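PDB 2OWA: arfgap-like finger domain containing protein, which probably acts as a GTPase-activating protein for the small GTPase Arf, through a zinc-finger domain that this chain contains. Local coordinates for residues A[46-58]-A[71-84]. Residues are numbered along the deposited sequence; the frame is centred on the assembly and turned at random.
Sequences NPTWLSLSFAVFI and VHISFVRSSDLDKF
Strand 49-51 pairs antiparallel with strand 76-78, placing 49-51 in the middle of a three-stranded sheet whose other edge, strand 56-58, arrives through a tight turn. Leu50 and Arg77 form the central hydrogen-bonded pair, with Leu50 N 2.8 Å from Arg77 O. The bonding runs on past both strand ends, from Leu52 N to Phe75 O at one and to Ser79 at the other. There Thr48 O accepts twice, from Ser79 N almost head-on and from Ser79 OG at 2.7 Å with the hydroxyl tilted out of the carbonyl plane. With chi1 at 75°, Ser79 OG sits between its own backbone N and carbonyl carbon, which lets it reach the same acceptor as the N-H; Arg31 of helix 20-32 also bonds it.

The two faces of the sheet differ. On one, Ser78 CB sits 3.6 Å from the centroid of the six-membered ring of Trp49, almost on the ring normal, a CH-pi contact, while Val76 CG1 meets CE3 of the same indole obliquely. Arg67 of helix 60-67 adds a cation-pi contact to Trp49. Farther along, Ser51 OG and Ser74 OG share a 2.8 Å hydrogen bond, and His66 bonds the latter. On the other face, Leu50 CD2 packs obliquely against Phe84 CE1 at 3.8 Å, beside Phe27. Just past the strand ends, Leu52 and Phe75 run side by side, pointing the same way, and Leu52 CD1 comes to 3.3 Å from Phe75 CE2.

Ser53 OG takes the bond from Phe75 N at 3.1 Å, and a water links this hydroxyl to Val71 O. Opposite Ser51 the returning chain places two residues, Ala55 and Val56, in a G1 beta bulge. The arrangement is that of the small antiparallel sheet beside the four-cysteine zinc finger of an ArfGAP domain, with the Trp49 side chain about 9 Å from the zinc ion.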
loop_
_atom_site.group_PDB
_atom_site.type_symbol
_atom_site.label_atom_id
_atom_site.label_comp_id
_atom_site.label_asym_id
_atom_site.label_seq_id
_atom_site.Cartn_x
_atom_site.Cartn_y
_atom_site.Cartn_z
ATOM N N ASN A 46 -9.057 -8.109 6.972
ATOM C CA ASN A 46 -7.900 -8.901 6.519
ATOM C C ASN A 46 -7.531 -8.679 5.057
ATOM O O ASN A 46 -7.473 -9.638 4.294
ATOM C CB ASN A 46 -8.124 -10.409 6.797
ATOM C CG ASN A 46 -6.874 -11.246 6.554
ATOM O OD1 ASN A 46 -5.735 -10.755 6.696
ATOM N ND2 ASN A 46 -7.068 -12.512 6.154
ATOM N N PRO A 47 -7.258 -7.421 4.657
ATOM C CA PRO A 47 -6.925 -7.244 3.239
ATOM C C PRO A 47 -5.509 -7.789 2.945
ATOM O O PRO A 47 -4.603 -7.688 3.791
ATOM C CB PRO A 47 -6.955 -5.721 3.065
ATOM C CG PRO A 47 -6.491 -5.213 4.422
ATOM C CD PRO A 47 -7.210 -6.137 5.391
ATOM N N THR A 48 -5.322 -8.378 1.772
ATOM C CA THR A 48 -4.036 -8.996 1.452
ATOM C C THR A 48 -3.447 -8.435 0.174
ATOM O O THR A 48 -2.319 -8.748 -0.170
ATOM C CB THR A 48 -4.138 -10.557 1.358
ATOM O OG1 THR A 48 -4.984 -10.886 0.266
ATOM C CG2 THR A 48 -4.725 -11.131 2.643
ATOM N N TRP A 49 -4.204 -7.613 -0.537
ATOM C CA TRP A 49 -3.674 -6.885 -1.678
ATOM C C TRP A 49 -3.082 -5.567 -1.188
ATOM O O TRP A 49 -3.209 -5.225 -0.010
ATOM C CB TRP A 49 -4.750 -6.665 -2.761
ATOM C CG TRP A 49 -5.070 -7.912 -3.449
ATOM C CD1 TRP A 49 -5.808 -8.959 -2.943
ATOM C CD2 TRP A 49 -4.623 -8.333 -4.753
ATOM N NE1 TRP A 49 -5.840 -9.988 -3.848
ATOM C CE2 TRP A 49 -5.152 -9.631 -4.974
ATOM C CE3 TRP A 49 -3.832 -7.744 -5.753
ATOM C CZ2 TRP A 49 -4.928 -10.350 -6.163
ATOM C CZ3 TRP A 49 -3.605 -8.465 -6.960
ATOM C CH2 TRP A 49 -4.155 -9.764 -7.137
ATOM N N LEU A 50 -2.404 -4.850 -2.080
ATOM C CA LEU A 50 -1.761 -3.607 -1.691
ATOM C C LEU A 50 -1.595 -2.608 -2.869
ATOM O O LEU A 50 -1.575 -2.998 -4.034
ATOM C CB LEU A 50 -0.436 -3.896 -0.920
ATOM C CG LEU A 50 0.709 -4.629 -1.623
ATOM C CD1 LEU A 50 1.510 -3.609 -2.455
ATOM C CD2 LEU A 50 1.616 -5.281 -0.594
ATOM N N SER A 51 -1.541 -1.312 -2.561
ATOM C CA SER A 51 -1.041 -0.328 -3.548
ATOM C C SER A 51 0.341 0.082 -3.032
ATOM O O SER A 51 0.445 0.657 -1.918
ATOM C CB SER A 51 -1.958 0.897 -3.643
ATOM O OG SER A 51 -1.349 1.894 -4.450
ATOM N N LEU A 52 1.398 -0.246 -3.784
ATOM C CA LEU A 52 2.725 0.144 -3.350
ATOM C C LEU A 52 2.845 1.655 -3.252
ATOM O O LEU A 52 3.472 2.140 -2.339
ATOM C CB LEU A 52 3.828 -0.392 -4.262
ATOM C CG LEU A 52 4.310 -1.783 -3.835
ATOM C CD1 LEU A 52 5.061 -2.440 -4.995
ATOM C CD2 LEU A 52 5.154 -1.749 -2.503
ATOM N N SER A 53 2.186 2.378 -4.164
ATOM C CA SER A 53 2.249 3.861 -4.261
ATOM C C SER A 53 2.013 4.568 -2.933
ATOM O O SER A 53 2.766 5.451 -2.545
ATOM C CB SER A 53 1.202 4.372 -5.282
ATOM O OG SER A 53 1.224 3.581 -6.474
ATOM N N PHE A 54 0.949 4.166 -2.247
ATOM C CA PHE A 54 0.567 4.765 -0.964
ATOM C C PHE A 54 0.938 3.875 0.210
ATOM O O PHE A 54 0.658 4.200 1.351
ATOM C CB PHE A 54 -0.933 5.079 -1.010
ATOM C CG PHE A 54 -1.327 5.766 -2.276
ATOM C CD1 PHE A 54 -0.914 7.089 -2.524
ATOM C CD2 PHE A 54 -2.071 5.096 -3.243
ATOM C CE1 PHE A 54 -1.253 7.732 -3.721
ATOM C CE2 PHE A 54 -2.411 5.723 -4.421
ATOM C CZ PHE A 54 -2.018 7.030 -4.662
ATOM N N ALA A 55 1.592 2.745 -0.086
ATOM C CA ALA A 55 1.843 1.703 0.913
ATOM C C ALA A 55 0.597 1.415 1.746
ATOM O O ALA A 55 0.639 1.423 2.969
ATOM C CB ALA A 55 3.030 2.085 1.815
ATOM N N VAL A 56 -0.533 1.171 1.085
ATOM C CA VAL A 56 -1.742 0.780 1.795
ATOM C C VAL A 56 -2.122 -0.668 1.430
ATOM O O VAL A 56 -1.849 -1.122 0.323
ATOM C CB VAL A 56 -2.923 1.740 1.544
ATOM C CG1 VAL A 56 -2.618 3.170 2.169
ATOM C CG2 VAL A 56 -3.204 1.845 0.055
ATOM N N PHE A 57 -2.752 -1.362 2.372
ATOM C CA PHE A 57 -3.373 -2.681 2.117
ATOM C C PHE A 57 -4.860 -2.556 1.805
ATOM O O PHE A 57 -5.578 -1.819 2.491
ATOM C CB PHE A 57 -3.214 -3.611 3.311
ATOM C CG PHE A 57 -1.812 -3.981 3.578
ATOM C CD1 PHE A 57 -1.258 -5.096 2.977
ATOM C CD2 PHE A 57 -1.022 -3.188 4.430
ATOM C CE1 PHE A 57 0.099 -5.440 3.223
ATOM C CE2 PHE A 57 0.298 -3.513 4.682
ATOM C CZ PHE A 57 0.860 -4.652 4.098
ATOM N N ILE A 58 -5.302 -3.304 0.797
ATOM C CA ILE A 58 -6.668 -3.196 0.237
ATOM C C ILE A 58 -7.189 -4.609 -0.076
ATOM O O ILE A 58 -6.388 -5.499 -0.249
ATOM C CB ILE A 58 -6.682 -2.324 -1.053
ATOM C CG1 ILE A 58 -5.665 -2.833 -2.114
ATOM C CG2 ILE A 58 -6.505 -0.802 -0.683
ATOM C CD1 ILE A 58 -5.696 -2.036 -3.423
ATOM N N VAL A 71 -0.573 2.324 -13.452
ATOM C CA VAL A 71 0.463 2.221 -12.434
ATOM C C VAL A 71 0.933 3.538 -11.856
ATOM O O VAL A 71 1.411 3.567 -10.710
ATOM C CB VAL A 71 1.712 1.390 -12.891
ATOM C CG1 VAL A 71 1.425 -0.092 -12.836
ATOM C CG2 VAL A 71 2.174 1.816 -14.247
ATOM N N HIS A 72 0.836 4.611 -12.648
ATOM C CA HIS A 72 1.201 5.943 -12.177
ATOM C C HIS A 72 0.214 6.496 -11.144
ATOM O O HIS A 72 0.549 7.425 -10.364
ATOM C CB HIS A 72 1.342 6.899 -13.383
ATOM C CG HIS A 72 0.056 7.150 -14.115
ATOM N ND1 HIS A 72 -0.606 6.165 -14.812
ATOM C CD2 HIS A 72 -0.700 8.273 -14.235
ATOM C CE1 HIS A 72 -1.721 6.665 -15.321
ATOM N NE2 HIS A 72 -1.802 7.940 -14.979
ATOM N N ILE A 73 -1.009 5.959 -11.156
ATOM C CA ILE A 73 -2.017 6.293 -10.152
ATOM C C ILE A 73 -1.874 5.338 -8.942
ATOM O O ILE A 73 -1.617 5.771 -7.831
ATOM C CB ILE A 73 -3.443 6.233 -10.763
ATOM C CG1 ILE A 73 -3.523 7.064 -12.066
ATOM C CG2 ILE A 73 -4.528 6.566 -9.703
ATOM C CD1 ILE A 73 -3.877 8.508 -11.877
ATOM N N SER A 74 -1.982 4.041 -9.183
ATOM C CA SER A 74 -1.887 3.063 -8.114
ATOM C C SER A 74 -1.311 1.766 -8.640
ATOM O O SER A 74 -1.828 1.217 -9.591
ATOM C CB SER A 74 -3.256 2.875 -7.446
ATOM O OG SER A 74 -3.231 1.861 -6.482
ATOM N N PHE A 75 -0.220 1.309 -8.021
ATOM C CA PHE A 75 0.618 0.195 -8.489
ATOM C C PHE A 75 0.325 -0.958 -7.557
ATOM O O PHE A 75 0.744 -0.951 -6.407
ATOM C CB PHE A 75 2.106 0.613 -8.416
ATOM C CG PHE A 75 3.107 -0.466 -8.811
ATOM C CD1 PHE A 75 3.748 -0.430 -10.037
ATOM C CD2 PHE A 75 3.471 -1.475 -7.911
ATOM C CE1 PHE A 75 4.701 -1.388 -10.396
ATOM C CE2 PHE A 75 4.414 -2.469 -8.252
ATOM C CZ PHE A 75 5.044 -2.405 -9.507
ATOM N N VAL A 76 -0.386 -1.955 -8.072
ATOM C CA VAL A 76 -1.089 -2.934 -7.235
ATOM C C VAL A 76 -0.362 -4.272 -7.264
ATOM O O VAL A 76 0.077 -4.710 -8.324
ATOM C CB VAL A 76 -2.573 -3.097 -7.712
ATOM C CG1 VAL A 76 -3.265 -4.303 -7.072
ATOM C CG2 VAL A 76 -3.332 -1.816 -7.489
ATOM N N ARG A 77 -0.226 -4.878 -6.085
ATOM C CA ARG A 77 0.337 -6.221 -5.903
ATOM C C ARG A 77 -0.478 -7.002 -4.894
ATOM O O ARG A 77 -1.159 -6.429 -4.061
ATOM C CB ARG A 77 1.802 -6.157 -5.378
ATOM C CG ARG A 77 2.815 -5.545 -6.355
ATOM C CD ARG A 77 2.895 -6.476 -7.549
ATOM N NE ARG A 77 3.901 -6.146 -8.557
ATOM C CZ ARG A 77 3.637 -5.558 -9.730
ATOM N NH1 ARG A 77 2.398 -5.132 -10.039
ATOM N NH2 ARG A 77 4.636 -5.359 -10.585
ATOM N N SER A 78 -0.369 -8.323 -4.970
ATOM C CA SER A 78 -0.898 -9.195 -3.957
ATOM C C SER A 78 0.223 -9.496 -2.955
ATOM O O SER A 78 1.279 -10.009 -3.351
ATOM C CB SER A 78 -1.362 -10.489 -4.626
ATOM O OG SER A 78 -1.653 -11.421 -3.620
ATOM N N SER A 79 0.020 -9.189 -1.669
ATOM C CA SER A 79 1.078 -9.473 -0.685
ATOM C C SER A 79 1.355 -10.974 -0.474
ATOM O O SER A 79 2.439 -11.366 -0.058
ATOM C CB SER A 79 0.847 -8.723 0.644
ATOM O OG SER A 79 -0.181 -9.306 1.422
ATOM N N ASP A 80 0.345 -11.767 -0.792
ATOM C CA ASP A 80 0.293 -13.215 -0.730
ATOM C C ASP A 80 1.001 -13.948 -1.839
ATOM O O ASP A 80 1.385 -15.086 -1.676
ATOM C CB ASP A 80 -1.180 -13.621 -0.925
ATOM C CG ASP A 80 -1.883 -13.836 0.338
ATOM O OD1 ASP A 80 -3.110 -14.005 0.271
ATOM O OD2 ASP A 80 -1.214 -13.858 1.393
ATOM N N LEU A 81 1.089 -13.338 -3.000
ATOM C CA LEU A 81 1.322 -14.118 -4.204
ATOM C C LEU A 81 2.425 -13.552 -5.082
ATOM O O LEU A 81 3.181 -14.316 -5.695
ATOM C CB LEU A 81 0.011 -14.192 -4.980
ATOM N N ASP A 82 2.508 -12.222 -5.146
ATOM C CA ASP A 82 3.446 -11.531 -6.025
ATOM C C ASP A 82 4.899 -11.518 -5.514
ATOM O O ASP A 82 5.162 -11.782 -4.331
ATOM C CB ASP A 82 2.948 -10.104 -6.295
ATOM C CG ASP A 82 1.896 -10.052 -7.419
ATOM O OD1 ASP A 82 2.301 -10.353 -8.573
ATOM O OD2 ASP A 82 0.700 -9.714 -7.169
ATOM N N LYS A 83 5.834 -11.222 -6.424
ATOM C CA LYS A 83 7.235 -11.024 -6.096
ATOM C C LYS A 83 7.463 -9.536 -5.706
ATOM O O LYS A 83 6.813 -8.645 -6.232
ATOM C CB LYS A 83 8.129 -11.396 -7.298
ATOM C CG LYS A 83 7.966 -12.850 -7.883
ATOM C CD LYS A 83 8.224 -13.830 -6.791
ATOM C CE LYS A 83 9.169 -14.956 -7.185
ATOM N NZ LYS A 83 9.449 -15.764 -5.945
ATOM N N PHE A 84 8.356 -9.304 -4.759
ATOM C CA PHE A 84 8.676 -7.960 -4.267
ATOM C C PHE A 84 10.210 -7.771 -4.288
ATOM O O PHE A 84 10.922 -8.731 -4.062
ATOM C CB PHE A 84 8.126 -7.797 -2.849
ATOM C CG PHE A 84 6.622 -7.691 -2.801
ATOM C CD1 PHE A 84 6.001 -6.443 -2.799
ATOM C CD2 PHE A 84 5.832 -8.850 -2.820
ATOM C CE1 PHE A 84 4.575 -6.352 -2.767
ATOM C CE2 PHE A 84 4.419 -8.766 -2.814
ATOM C CZ PHE A 84 3.808 -7.529 -2.796
HETATM O O HOH W 1 2.686 4.476 -8.596
#